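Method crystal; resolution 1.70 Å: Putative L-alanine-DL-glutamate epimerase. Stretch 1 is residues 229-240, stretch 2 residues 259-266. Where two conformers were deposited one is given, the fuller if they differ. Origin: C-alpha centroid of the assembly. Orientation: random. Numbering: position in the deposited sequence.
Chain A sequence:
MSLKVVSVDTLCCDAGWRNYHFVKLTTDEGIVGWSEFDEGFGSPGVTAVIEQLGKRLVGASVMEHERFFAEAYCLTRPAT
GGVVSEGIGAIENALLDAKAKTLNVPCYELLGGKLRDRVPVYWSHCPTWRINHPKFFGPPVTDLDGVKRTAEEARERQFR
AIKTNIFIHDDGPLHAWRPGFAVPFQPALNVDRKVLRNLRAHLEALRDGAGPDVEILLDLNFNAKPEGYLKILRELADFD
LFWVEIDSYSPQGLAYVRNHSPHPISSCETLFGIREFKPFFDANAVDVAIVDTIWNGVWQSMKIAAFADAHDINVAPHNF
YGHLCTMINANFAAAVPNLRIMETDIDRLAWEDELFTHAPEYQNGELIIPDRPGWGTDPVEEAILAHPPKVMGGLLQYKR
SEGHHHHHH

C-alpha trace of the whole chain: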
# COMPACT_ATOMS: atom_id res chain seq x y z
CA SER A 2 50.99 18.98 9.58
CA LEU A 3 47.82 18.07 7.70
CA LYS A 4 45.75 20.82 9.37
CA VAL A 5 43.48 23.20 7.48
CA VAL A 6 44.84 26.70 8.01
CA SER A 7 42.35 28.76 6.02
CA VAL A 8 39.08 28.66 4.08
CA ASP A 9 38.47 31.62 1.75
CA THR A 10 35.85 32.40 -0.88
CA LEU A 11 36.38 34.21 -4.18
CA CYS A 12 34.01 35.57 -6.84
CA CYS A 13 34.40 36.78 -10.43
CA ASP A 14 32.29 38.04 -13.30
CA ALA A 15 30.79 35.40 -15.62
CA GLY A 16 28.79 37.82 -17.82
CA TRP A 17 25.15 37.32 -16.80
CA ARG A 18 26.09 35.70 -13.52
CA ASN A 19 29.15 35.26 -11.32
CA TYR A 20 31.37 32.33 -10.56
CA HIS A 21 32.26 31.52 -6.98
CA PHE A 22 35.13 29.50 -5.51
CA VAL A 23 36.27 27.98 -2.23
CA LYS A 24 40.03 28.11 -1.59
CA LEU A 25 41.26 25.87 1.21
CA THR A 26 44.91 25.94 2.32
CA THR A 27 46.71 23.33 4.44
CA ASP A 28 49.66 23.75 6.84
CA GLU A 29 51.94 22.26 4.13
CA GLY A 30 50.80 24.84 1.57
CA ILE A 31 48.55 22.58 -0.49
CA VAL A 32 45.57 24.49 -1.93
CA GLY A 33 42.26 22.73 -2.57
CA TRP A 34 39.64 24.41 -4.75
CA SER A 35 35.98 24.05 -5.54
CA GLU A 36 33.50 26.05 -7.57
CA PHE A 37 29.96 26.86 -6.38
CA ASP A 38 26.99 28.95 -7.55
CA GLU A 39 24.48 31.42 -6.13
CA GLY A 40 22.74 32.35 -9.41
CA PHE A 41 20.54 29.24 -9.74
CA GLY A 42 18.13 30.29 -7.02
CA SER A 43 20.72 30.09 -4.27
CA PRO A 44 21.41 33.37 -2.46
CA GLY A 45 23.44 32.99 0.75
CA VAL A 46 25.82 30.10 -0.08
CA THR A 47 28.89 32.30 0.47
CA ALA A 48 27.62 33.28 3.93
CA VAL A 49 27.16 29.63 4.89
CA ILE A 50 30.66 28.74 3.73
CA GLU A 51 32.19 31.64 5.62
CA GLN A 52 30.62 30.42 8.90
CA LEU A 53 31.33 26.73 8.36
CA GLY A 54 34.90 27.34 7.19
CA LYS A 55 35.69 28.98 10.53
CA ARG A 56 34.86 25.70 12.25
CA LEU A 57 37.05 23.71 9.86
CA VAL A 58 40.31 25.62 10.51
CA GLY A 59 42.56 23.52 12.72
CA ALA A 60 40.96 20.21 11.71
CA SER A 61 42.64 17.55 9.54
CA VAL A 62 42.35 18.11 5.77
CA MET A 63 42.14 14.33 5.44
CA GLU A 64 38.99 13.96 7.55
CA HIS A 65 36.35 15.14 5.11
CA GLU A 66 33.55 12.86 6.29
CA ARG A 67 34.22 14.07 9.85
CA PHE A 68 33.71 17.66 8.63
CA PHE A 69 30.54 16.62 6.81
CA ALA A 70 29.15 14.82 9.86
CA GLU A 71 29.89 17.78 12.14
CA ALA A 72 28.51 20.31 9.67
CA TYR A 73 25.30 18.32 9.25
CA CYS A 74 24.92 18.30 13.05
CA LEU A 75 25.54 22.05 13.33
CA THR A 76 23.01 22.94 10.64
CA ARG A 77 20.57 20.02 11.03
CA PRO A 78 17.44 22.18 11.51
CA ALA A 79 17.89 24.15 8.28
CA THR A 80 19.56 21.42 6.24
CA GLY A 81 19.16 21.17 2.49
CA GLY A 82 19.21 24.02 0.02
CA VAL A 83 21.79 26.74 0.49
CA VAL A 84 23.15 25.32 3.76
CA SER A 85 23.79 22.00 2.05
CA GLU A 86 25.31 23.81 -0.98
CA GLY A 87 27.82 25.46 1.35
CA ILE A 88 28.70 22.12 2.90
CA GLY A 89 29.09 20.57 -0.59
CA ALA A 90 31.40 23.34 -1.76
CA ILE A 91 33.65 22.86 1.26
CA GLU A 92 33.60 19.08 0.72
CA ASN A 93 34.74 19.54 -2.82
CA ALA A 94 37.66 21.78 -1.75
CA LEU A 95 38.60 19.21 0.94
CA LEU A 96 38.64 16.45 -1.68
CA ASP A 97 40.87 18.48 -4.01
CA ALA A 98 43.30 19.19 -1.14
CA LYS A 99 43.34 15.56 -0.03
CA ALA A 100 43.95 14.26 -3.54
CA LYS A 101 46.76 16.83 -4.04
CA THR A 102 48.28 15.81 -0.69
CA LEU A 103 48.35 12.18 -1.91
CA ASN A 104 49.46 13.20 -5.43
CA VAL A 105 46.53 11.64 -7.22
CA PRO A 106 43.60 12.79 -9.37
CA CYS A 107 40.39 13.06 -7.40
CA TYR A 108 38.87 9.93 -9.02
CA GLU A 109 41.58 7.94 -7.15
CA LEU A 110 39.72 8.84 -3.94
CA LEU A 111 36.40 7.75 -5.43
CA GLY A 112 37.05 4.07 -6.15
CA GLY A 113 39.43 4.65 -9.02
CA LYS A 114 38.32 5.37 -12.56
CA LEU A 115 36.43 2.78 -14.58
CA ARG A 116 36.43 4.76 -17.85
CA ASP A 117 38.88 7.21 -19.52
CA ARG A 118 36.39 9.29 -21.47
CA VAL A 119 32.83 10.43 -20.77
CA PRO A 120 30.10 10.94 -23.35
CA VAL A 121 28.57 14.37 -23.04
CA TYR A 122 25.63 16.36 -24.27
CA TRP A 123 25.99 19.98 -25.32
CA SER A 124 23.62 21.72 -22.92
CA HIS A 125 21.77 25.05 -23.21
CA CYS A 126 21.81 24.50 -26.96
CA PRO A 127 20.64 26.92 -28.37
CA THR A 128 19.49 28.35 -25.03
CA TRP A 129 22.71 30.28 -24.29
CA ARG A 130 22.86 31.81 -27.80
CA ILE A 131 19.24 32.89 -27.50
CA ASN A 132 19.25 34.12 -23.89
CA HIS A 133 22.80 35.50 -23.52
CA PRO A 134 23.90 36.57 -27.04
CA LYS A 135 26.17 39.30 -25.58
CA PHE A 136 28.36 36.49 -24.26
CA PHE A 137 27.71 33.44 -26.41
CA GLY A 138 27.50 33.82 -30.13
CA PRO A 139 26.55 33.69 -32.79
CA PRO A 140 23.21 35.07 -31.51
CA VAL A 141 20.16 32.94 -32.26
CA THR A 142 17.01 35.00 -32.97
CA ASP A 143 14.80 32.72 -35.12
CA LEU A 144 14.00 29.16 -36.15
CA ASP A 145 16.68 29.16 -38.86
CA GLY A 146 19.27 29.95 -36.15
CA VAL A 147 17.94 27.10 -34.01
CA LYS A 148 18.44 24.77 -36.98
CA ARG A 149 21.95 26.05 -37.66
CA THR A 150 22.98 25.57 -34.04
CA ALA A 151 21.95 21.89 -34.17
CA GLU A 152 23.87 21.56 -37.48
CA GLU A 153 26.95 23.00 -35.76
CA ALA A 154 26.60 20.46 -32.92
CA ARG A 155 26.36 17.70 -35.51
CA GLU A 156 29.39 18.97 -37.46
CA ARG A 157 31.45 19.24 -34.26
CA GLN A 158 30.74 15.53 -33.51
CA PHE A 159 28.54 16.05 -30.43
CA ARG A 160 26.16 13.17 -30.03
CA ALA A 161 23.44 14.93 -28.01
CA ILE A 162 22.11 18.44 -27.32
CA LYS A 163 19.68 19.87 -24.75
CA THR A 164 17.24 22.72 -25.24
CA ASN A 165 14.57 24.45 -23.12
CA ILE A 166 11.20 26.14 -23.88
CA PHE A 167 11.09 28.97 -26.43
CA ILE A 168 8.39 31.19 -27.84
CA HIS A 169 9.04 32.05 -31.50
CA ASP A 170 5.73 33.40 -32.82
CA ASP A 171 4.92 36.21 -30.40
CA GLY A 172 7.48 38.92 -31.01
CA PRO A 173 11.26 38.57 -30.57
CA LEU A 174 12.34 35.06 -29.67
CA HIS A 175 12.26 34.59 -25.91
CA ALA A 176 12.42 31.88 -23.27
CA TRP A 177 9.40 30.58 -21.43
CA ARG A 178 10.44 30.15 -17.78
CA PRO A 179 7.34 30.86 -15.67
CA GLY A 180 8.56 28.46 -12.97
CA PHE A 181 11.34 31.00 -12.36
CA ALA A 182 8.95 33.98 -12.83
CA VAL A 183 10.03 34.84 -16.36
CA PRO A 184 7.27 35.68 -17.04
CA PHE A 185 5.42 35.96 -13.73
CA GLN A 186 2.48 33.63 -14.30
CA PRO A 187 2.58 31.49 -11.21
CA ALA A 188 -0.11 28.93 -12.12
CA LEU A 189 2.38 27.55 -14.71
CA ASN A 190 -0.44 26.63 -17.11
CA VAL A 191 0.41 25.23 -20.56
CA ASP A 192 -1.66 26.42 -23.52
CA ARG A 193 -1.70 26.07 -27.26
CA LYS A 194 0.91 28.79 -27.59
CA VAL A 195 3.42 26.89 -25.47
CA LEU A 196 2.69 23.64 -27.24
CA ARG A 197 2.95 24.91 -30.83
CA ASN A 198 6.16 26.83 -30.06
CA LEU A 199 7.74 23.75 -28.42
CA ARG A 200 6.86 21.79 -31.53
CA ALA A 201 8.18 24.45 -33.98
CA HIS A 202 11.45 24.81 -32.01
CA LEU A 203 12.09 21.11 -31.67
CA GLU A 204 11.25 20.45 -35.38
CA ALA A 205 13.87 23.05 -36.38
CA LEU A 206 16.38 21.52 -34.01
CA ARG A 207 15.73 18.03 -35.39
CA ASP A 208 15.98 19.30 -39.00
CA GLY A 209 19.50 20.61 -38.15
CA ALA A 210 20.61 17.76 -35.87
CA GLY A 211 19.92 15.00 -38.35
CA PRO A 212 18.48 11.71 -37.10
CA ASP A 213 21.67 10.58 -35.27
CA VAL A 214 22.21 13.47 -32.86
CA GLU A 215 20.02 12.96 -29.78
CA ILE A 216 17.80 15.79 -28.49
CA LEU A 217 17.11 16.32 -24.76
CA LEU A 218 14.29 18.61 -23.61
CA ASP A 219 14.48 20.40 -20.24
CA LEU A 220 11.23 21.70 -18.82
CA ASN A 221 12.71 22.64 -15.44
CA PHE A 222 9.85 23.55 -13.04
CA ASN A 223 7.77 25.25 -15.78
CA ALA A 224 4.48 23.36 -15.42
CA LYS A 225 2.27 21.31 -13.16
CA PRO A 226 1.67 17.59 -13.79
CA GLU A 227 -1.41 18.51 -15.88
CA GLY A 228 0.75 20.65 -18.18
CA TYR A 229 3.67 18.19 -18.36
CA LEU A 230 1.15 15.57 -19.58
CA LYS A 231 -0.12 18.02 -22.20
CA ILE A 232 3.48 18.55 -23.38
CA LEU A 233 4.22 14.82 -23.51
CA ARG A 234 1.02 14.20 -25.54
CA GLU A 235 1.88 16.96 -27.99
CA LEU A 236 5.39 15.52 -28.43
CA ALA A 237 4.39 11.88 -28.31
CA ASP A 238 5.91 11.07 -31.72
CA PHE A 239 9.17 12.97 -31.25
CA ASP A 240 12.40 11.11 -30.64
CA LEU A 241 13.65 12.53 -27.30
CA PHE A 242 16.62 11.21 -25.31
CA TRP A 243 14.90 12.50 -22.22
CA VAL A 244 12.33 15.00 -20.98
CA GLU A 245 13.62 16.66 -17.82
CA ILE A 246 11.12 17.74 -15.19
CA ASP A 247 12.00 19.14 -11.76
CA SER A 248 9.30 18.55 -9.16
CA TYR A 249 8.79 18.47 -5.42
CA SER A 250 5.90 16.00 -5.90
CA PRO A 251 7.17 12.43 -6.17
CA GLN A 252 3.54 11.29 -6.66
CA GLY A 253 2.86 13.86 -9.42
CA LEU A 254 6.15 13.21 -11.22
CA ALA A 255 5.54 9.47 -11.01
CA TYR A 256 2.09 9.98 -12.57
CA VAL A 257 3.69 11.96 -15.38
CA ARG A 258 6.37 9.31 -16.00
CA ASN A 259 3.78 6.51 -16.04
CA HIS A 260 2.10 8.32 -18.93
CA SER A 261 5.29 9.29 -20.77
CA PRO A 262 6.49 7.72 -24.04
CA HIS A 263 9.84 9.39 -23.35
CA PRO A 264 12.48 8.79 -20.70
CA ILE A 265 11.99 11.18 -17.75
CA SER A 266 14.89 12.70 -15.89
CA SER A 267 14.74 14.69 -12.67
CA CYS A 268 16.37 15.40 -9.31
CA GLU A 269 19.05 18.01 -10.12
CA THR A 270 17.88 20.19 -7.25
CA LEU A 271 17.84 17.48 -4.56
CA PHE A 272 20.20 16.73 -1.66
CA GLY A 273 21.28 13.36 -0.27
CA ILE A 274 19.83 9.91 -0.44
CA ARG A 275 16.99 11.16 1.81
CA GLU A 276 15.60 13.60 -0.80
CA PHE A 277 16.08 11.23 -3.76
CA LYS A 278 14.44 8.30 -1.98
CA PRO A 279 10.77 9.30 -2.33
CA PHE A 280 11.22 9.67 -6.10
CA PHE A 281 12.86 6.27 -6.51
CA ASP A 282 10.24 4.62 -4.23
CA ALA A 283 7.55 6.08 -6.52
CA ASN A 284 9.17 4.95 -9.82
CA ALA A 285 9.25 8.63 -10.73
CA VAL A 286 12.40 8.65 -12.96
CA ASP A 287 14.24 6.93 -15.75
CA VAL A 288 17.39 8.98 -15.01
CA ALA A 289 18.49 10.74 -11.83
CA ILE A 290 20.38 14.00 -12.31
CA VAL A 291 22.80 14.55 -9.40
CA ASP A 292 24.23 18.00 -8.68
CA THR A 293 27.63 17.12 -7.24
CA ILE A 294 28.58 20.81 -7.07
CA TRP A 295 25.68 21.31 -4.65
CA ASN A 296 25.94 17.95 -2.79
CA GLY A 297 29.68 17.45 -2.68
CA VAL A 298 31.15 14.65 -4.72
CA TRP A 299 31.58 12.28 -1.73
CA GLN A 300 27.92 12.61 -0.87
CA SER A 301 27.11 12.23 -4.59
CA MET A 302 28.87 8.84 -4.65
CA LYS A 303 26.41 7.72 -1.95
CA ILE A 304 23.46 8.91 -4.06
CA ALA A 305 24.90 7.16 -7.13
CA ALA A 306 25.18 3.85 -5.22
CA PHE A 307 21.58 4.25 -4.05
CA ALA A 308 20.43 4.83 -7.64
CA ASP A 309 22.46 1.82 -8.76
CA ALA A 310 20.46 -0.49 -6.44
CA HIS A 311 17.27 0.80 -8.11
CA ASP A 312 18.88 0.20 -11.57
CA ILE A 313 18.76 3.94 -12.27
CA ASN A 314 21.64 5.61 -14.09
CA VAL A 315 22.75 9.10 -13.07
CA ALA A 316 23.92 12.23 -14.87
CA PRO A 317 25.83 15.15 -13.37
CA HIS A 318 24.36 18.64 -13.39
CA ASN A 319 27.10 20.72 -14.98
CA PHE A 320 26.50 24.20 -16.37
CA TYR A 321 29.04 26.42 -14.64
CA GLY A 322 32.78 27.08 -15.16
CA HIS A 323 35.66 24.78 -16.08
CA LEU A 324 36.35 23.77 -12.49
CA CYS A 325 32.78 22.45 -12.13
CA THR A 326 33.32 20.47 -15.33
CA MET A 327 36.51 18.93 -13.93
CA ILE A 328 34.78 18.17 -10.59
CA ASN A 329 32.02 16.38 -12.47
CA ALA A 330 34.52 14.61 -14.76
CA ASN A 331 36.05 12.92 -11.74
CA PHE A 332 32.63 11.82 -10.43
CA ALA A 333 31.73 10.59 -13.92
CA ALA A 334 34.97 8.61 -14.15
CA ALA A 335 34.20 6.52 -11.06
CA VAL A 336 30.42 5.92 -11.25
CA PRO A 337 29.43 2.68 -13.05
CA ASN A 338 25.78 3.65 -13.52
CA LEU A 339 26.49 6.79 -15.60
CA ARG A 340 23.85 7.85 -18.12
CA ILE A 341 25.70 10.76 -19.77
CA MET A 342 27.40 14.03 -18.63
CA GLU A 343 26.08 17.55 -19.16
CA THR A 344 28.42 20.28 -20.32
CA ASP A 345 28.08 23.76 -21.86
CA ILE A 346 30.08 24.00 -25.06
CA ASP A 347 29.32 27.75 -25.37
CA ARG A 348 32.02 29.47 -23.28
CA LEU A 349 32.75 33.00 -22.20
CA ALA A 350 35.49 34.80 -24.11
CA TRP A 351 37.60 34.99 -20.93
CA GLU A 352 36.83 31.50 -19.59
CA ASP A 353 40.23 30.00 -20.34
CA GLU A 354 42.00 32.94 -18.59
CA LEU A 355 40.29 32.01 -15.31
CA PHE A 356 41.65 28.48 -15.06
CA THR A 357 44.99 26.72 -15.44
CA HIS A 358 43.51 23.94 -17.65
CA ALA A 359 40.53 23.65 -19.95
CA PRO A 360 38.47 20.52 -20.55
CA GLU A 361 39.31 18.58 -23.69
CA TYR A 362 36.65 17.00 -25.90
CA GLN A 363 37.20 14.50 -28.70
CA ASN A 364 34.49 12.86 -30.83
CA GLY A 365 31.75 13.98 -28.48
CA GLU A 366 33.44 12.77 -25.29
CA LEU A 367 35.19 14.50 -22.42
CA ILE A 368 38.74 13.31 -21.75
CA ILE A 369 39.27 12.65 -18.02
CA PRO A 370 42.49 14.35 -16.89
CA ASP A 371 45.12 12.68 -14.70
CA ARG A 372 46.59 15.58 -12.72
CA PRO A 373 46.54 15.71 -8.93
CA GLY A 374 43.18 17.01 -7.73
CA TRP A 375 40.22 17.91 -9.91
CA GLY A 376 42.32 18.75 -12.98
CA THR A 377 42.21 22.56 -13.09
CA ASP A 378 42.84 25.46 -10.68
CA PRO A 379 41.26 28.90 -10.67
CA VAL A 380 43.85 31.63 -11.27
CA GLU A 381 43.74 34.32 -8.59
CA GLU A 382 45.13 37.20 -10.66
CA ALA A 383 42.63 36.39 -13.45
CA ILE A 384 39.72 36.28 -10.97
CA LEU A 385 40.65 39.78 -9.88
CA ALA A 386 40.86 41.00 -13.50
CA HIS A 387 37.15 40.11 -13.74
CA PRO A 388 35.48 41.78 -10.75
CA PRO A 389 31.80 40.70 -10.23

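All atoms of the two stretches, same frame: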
# COMPACT_ATOMS: atom_id res chain seq x y z
N TYR A 229 2.65 19.14 -17.88
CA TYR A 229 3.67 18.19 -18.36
C TYR A 229 3.01 17.11 -19.22
O TYR A 229 3.52 16.76 -20.28
CB TYR A 229 4.48 17.59 -17.19
CG TYR A 229 5.26 18.60 -16.38
CD1 TYR A 229 6.25 19.36 -16.96
CD2 TYR A 229 5.06 18.74 -15.00
CE1 TYR A 229 6.99 20.27 -16.23
CE2 TYR A 229 5.81 19.64 -14.25
CZ TYR A 229 6.76 20.41 -14.88
OH TYR A 229 7.53 21.30 -14.17
N LEU A 230 1.87 16.58 -18.79
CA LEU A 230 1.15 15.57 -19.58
C LEU A 230 0.74 16.14 -20.94
O LEU A 230 0.89 15.48 -21.97
CB LEU A 230 -0.06 15.05 -18.83
CG LEU A 230 0.19 14.20 -17.57
CD1 LEU A 230 -1.02 14.21 -16.56
CD2 LEU A 230 0.56 12.77 -17.97
N LYS A 231 0.28 17.39 -20.94
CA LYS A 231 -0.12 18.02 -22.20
C LYS A 231 1.09 18.11 -23.15
O LYS A 231 0.97 17.86 -24.37
CB LYS A 231 -0.72 19.40 -21.95
CG LYS A 231 -2.11 19.30 -21.33
CD LYS A 231 -2.60 20.60 -20.76
CE LYS A 231 -2.85 21.65 -21.80
NZ LYS A 231 -4.19 21.60 -22.38
N ILE A 232 2.25 18.44 -22.60
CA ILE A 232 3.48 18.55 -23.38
C ILE A 232 3.88 17.20 -23.92
O ILE A 232 4.16 17.06 -25.12
CB ILE A 232 4.62 19.20 -22.58
CG1 ILE A 232 4.31 20.68 -22.34
CG2 ILE A 232 5.97 18.97 -23.33
CD1 ILE A 232 5.19 21.35 -21.24
N LEU A 233 3.86 16.18 -23.07
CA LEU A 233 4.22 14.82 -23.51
C LEU A 233 3.27 14.28 -24.59
O LEU A 233 3.71 13.59 -25.50
CB LEU A 233 4.25 13.86 -22.32
CG LEU A 233 5.32 14.19 -21.27
CD1 LEU A 233 5.09 13.28 -20.04
CD2 LEU A 233 6.75 14.01 -21.82
N ARG A 234 1.98 14.58 -24.49
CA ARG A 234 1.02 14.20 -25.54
C ARG A 234 1.28 14.91 -26.86
O ARG A 234 1.21 14.29 -27.93
CB ARG A 234 -0.40 14.49 -25.10
CG ARG A 234 -0.89 13.65 -23.99
CD ARG A 234 -2.12 14.26 -23.35
NE ARG A 234 -2.42 13.54 -22.13
CZ ARG A 234 -3.03 14.04 -21.04
NH1 ARG A 234 -3.43 15.30 -21.00
NH2 ARG A 234 -3.19 13.25 -19.98
N GLU A 235 1.53 16.21 -26.80
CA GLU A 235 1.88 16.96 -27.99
C GLU A 235 3.10 16.36 -28.70
O GLU A 235 3.14 16.26 -29.94
CB GLU A 235 2.16 18.41 -27.63
CG GLU A 235 2.67 19.28 -28.79
CD GLU A 235 1.62 19.57 -29.86
OE1 GLU A 235 0.45 19.79 -29.51
OE2 GLU A 235 1.98 19.61 -31.06
N LEU A 236 4.09 15.97 -27.91
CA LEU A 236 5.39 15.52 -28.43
C LEU A 236 5.51 14.01 -28.44
O LEU A 236 6.62 13.46 -28.42
CB LEU A 236 6.52 16.13 -27.60
CG LEU A 236 6.52 17.65 -27.51
CD1 LEU A 236 7.63 18.11 -26.59
CD2 LEU A 236 6.61 18.31 -28.91
N ALA A 237 4.39 13.32 -28.49
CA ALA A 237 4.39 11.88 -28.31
C ALA A 237 5.21 11.15 -29.37
O ALA A 237 5.81 10.10 -29.09
CB ALA A 237 2.96 11.37 -28.32
N ASP A 238 5.24 11.71 -30.58
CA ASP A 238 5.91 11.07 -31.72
C ASP A 238 7.33 11.59 -31.97
O ASP A 238 7.98 11.20 -32.96
CB ASP A 238 5.05 11.27 -32.97
CG ASP A 238 3.77 10.47 -32.93
OD1 ASP A 238 2.82 10.84 -33.64
OD2 ASP A 238 3.71 9.47 -32.18
N PHE A 239 7.81 12.48 -31.12
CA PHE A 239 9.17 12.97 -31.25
C PHE A 239 10.16 11.99 -30.66
O PHE A 239 9.86 11.31 -29.68
CB PHE A 239 9.32 14.27 -30.48
CG PHE A 239 9.05 15.45 -31.29
CD1 PHE A 239 10.08 16.09 -31.94
CD2 PHE A 239 7.75 15.93 -31.40
CE1 PHE A 239 9.83 17.21 -32.69
CE2 PHE A 239 7.49 17.05 -32.14
CZ PHE A 239 8.52 17.69 -32.79
N ASP A 240 11.34 11.91 -31.24
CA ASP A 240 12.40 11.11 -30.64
C ASP A 240 13.18 11.96 -29.64
O ASP A 240 13.96 12.81 -30.04
CB ASP A 240 13.33 10.60 -31.73
CG ASP A 240 14.47 9.77 -31.19
OD1 ASP A 240 14.32 9.12 -30.13
OD2 ASP A 240 15.52 9.75 -31.87
N ASN A 259 4.59 7.68 -15.70
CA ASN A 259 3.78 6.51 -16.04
C ASN A 259 3.02 6.70 -17.33
O ASN A 259 2.70 5.71 -18.01
CB ASN A 259 2.82 6.20 -14.90
CG ASN A 259 2.16 4.86 -15.04
OD1 ASN A 259 2.78 3.90 -15.51
ND2 ASN A 259 0.90 4.77 -14.62
N HIS A 260 2.73 7.96 -17.68
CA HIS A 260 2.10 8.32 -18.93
C HIS A 260 3.02 8.91 -19.99
O HIS A 260 2.54 9.49 -20.98
CB HIS A 260 0.95 9.28 -18.61
CG HIS A 260 -0.11 8.64 -17.79
ND1 HIS A 260 -0.03 8.56 -16.42
CD2 HIS A 260 -1.23 7.97 -18.14
CE1 HIS A 260 -1.06 7.88 -15.96
NE2 HIS A 260 -1.81 7.52 -16.98
N SER A 261 4.33 8.73 -19.83
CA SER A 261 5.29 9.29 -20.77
C SER A 261 5.78 8.26 -21.76
O SER A 261 6.18 7.18 -21.32
CB SER A 261 6.49 9.84 -20.02
OG SER A 261 7.42 10.41 -20.93
N PRO A 262 5.84 8.60 -23.06
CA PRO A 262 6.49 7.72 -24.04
C PRO A 262 7.96 8.05 -24.19
O PRO A 262 8.65 7.44 -24.99
CB PRO A 262 5.74 8.04 -25.34
CG PRO A 262 5.45 9.48 -25.23
CD PRO A 262 5.17 9.73 -23.73
N HIS A 263 8.44 9.01 -23.40
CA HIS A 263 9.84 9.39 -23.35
C HIS A 263 10.48 9.12 -22.00
O HIS A 263 9.82 9.17 -20.98
CB HIS A 263 9.96 10.89 -23.57
CG HIS A 263 9.27 11.38 -24.80
ND1 HIS A 263 9.58 10.90 -26.05
CD2 HIS A 263 8.27 12.28 -24.97
CE1 HIS A 263 8.81 11.50 -26.94
NE2 HIS A 263 8.00 12.33 -26.32
N PRO A 264 11.79 8.89 -21.99
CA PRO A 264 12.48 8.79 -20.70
C PRO A 264 12.35 10.09 -19.92
O PRO A 264 12.46 11.17 -20.52
CB PRO A 264 13.95 8.51 -21.09
CG PRO A 264 13.85 7.98 -22.52
CD PRO A 264 12.69 8.67 -23.13
N ILE A 265 12.11 9.99 -18.62
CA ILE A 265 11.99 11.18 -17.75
C ILE A 265 13.19 11.26 -16.85
O ILE A 265 13.60 10.28 -16.21
CB ILE A 265 10.72 11.10 -16.86
CG1 ILE A 265 9.46 11.07 -17.74
CG2 ILE A 265 10.64 12.26 -15.85
CD1 ILE A 265 9.27 12.26 -18.63
N SER A 266 13.81 12.43 -16.82
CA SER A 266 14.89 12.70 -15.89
C SER A 266 14.47 13.76 -14.89
O SER A 266 13.61 14.61 -15.18
CB SER A 266 16.13 13.12 -16.65
OG SER A 266 15.92 14.34 -17.29

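Leu233 forms the apolar centre of the contact between the helix that runs through Leu230 and Leu233 and the segment that runs from His260 into the strand at Ile265. Its CA-to-CB bond points toward the second stretch, and chi1 and chi2 lie in the m and t wells. At the closest approaches, CD1 of Leu233 lies 3.7 Å from CB of Ser261, and CD2 of Leu233 lies 3.9 Å from CD2 of His263 and 4.4 Å from CD1 of Ile265. Closer to the backbone, CB of Leu233 stands 4.5 Å from CD of Pro262, so this one leucine touches Ser261, Pro262 and His263 in the loop and Ile265 at the start of the strand; Pro264 is out of reach. Leu233 and His263 lose the most surface to the other stretch, 86 and 83 Å² of the 372 Å² buried in total.

One turn earlier in the helix, Leu230 starts sideways from its CA, but the end of its side chain comes nearer and brings CD2 of Leu230 to 3.6 Å from CB of His260. The same methyl lies obliquely to the His260 imidazole, whose two nitrogens are hydrogen-bonded elsewhere in the structure; the histidine thus offers carbon to the leucine while its polar atoms are satisfied. Further along the first stretch, Ala237 meets Pro262 at a more open margin: CB of Ala237 is 4.4 Å from CG of Pro262, although the CA-to-CB bond of the alanine points away, and the carbonyl O of Ala237 is closer to that CG, at 3.9 Å.

The polar edge is built around His263. NE2 of His263 donates a hydrogen bond to O of Leu236 at 2.8 Å, with an N-H...O angle of 144°. Leu236 is the first residue to leave helical phi/psi, and its carbonyl opens a type I beta turn ending at Phe239, whose N also donates to O of Leu236 at 3.1 Å. One carbonyl oxygen therefore accepts both the bond that closes the turn and the bond that ties it to the second stretch. O of Phe239 approaches the same imidazole at its edge, 2.9 Å from CE1 of His263, while CD2 of Leu233 also lies near the ring plane. The ring edge thus meets both carbonyl oxygen and leucine methyl. Within the second stretch, OG of Ser261 donates to the backbone O of His263 at 2.7 Å, linking the residues on the two sides of Pro262.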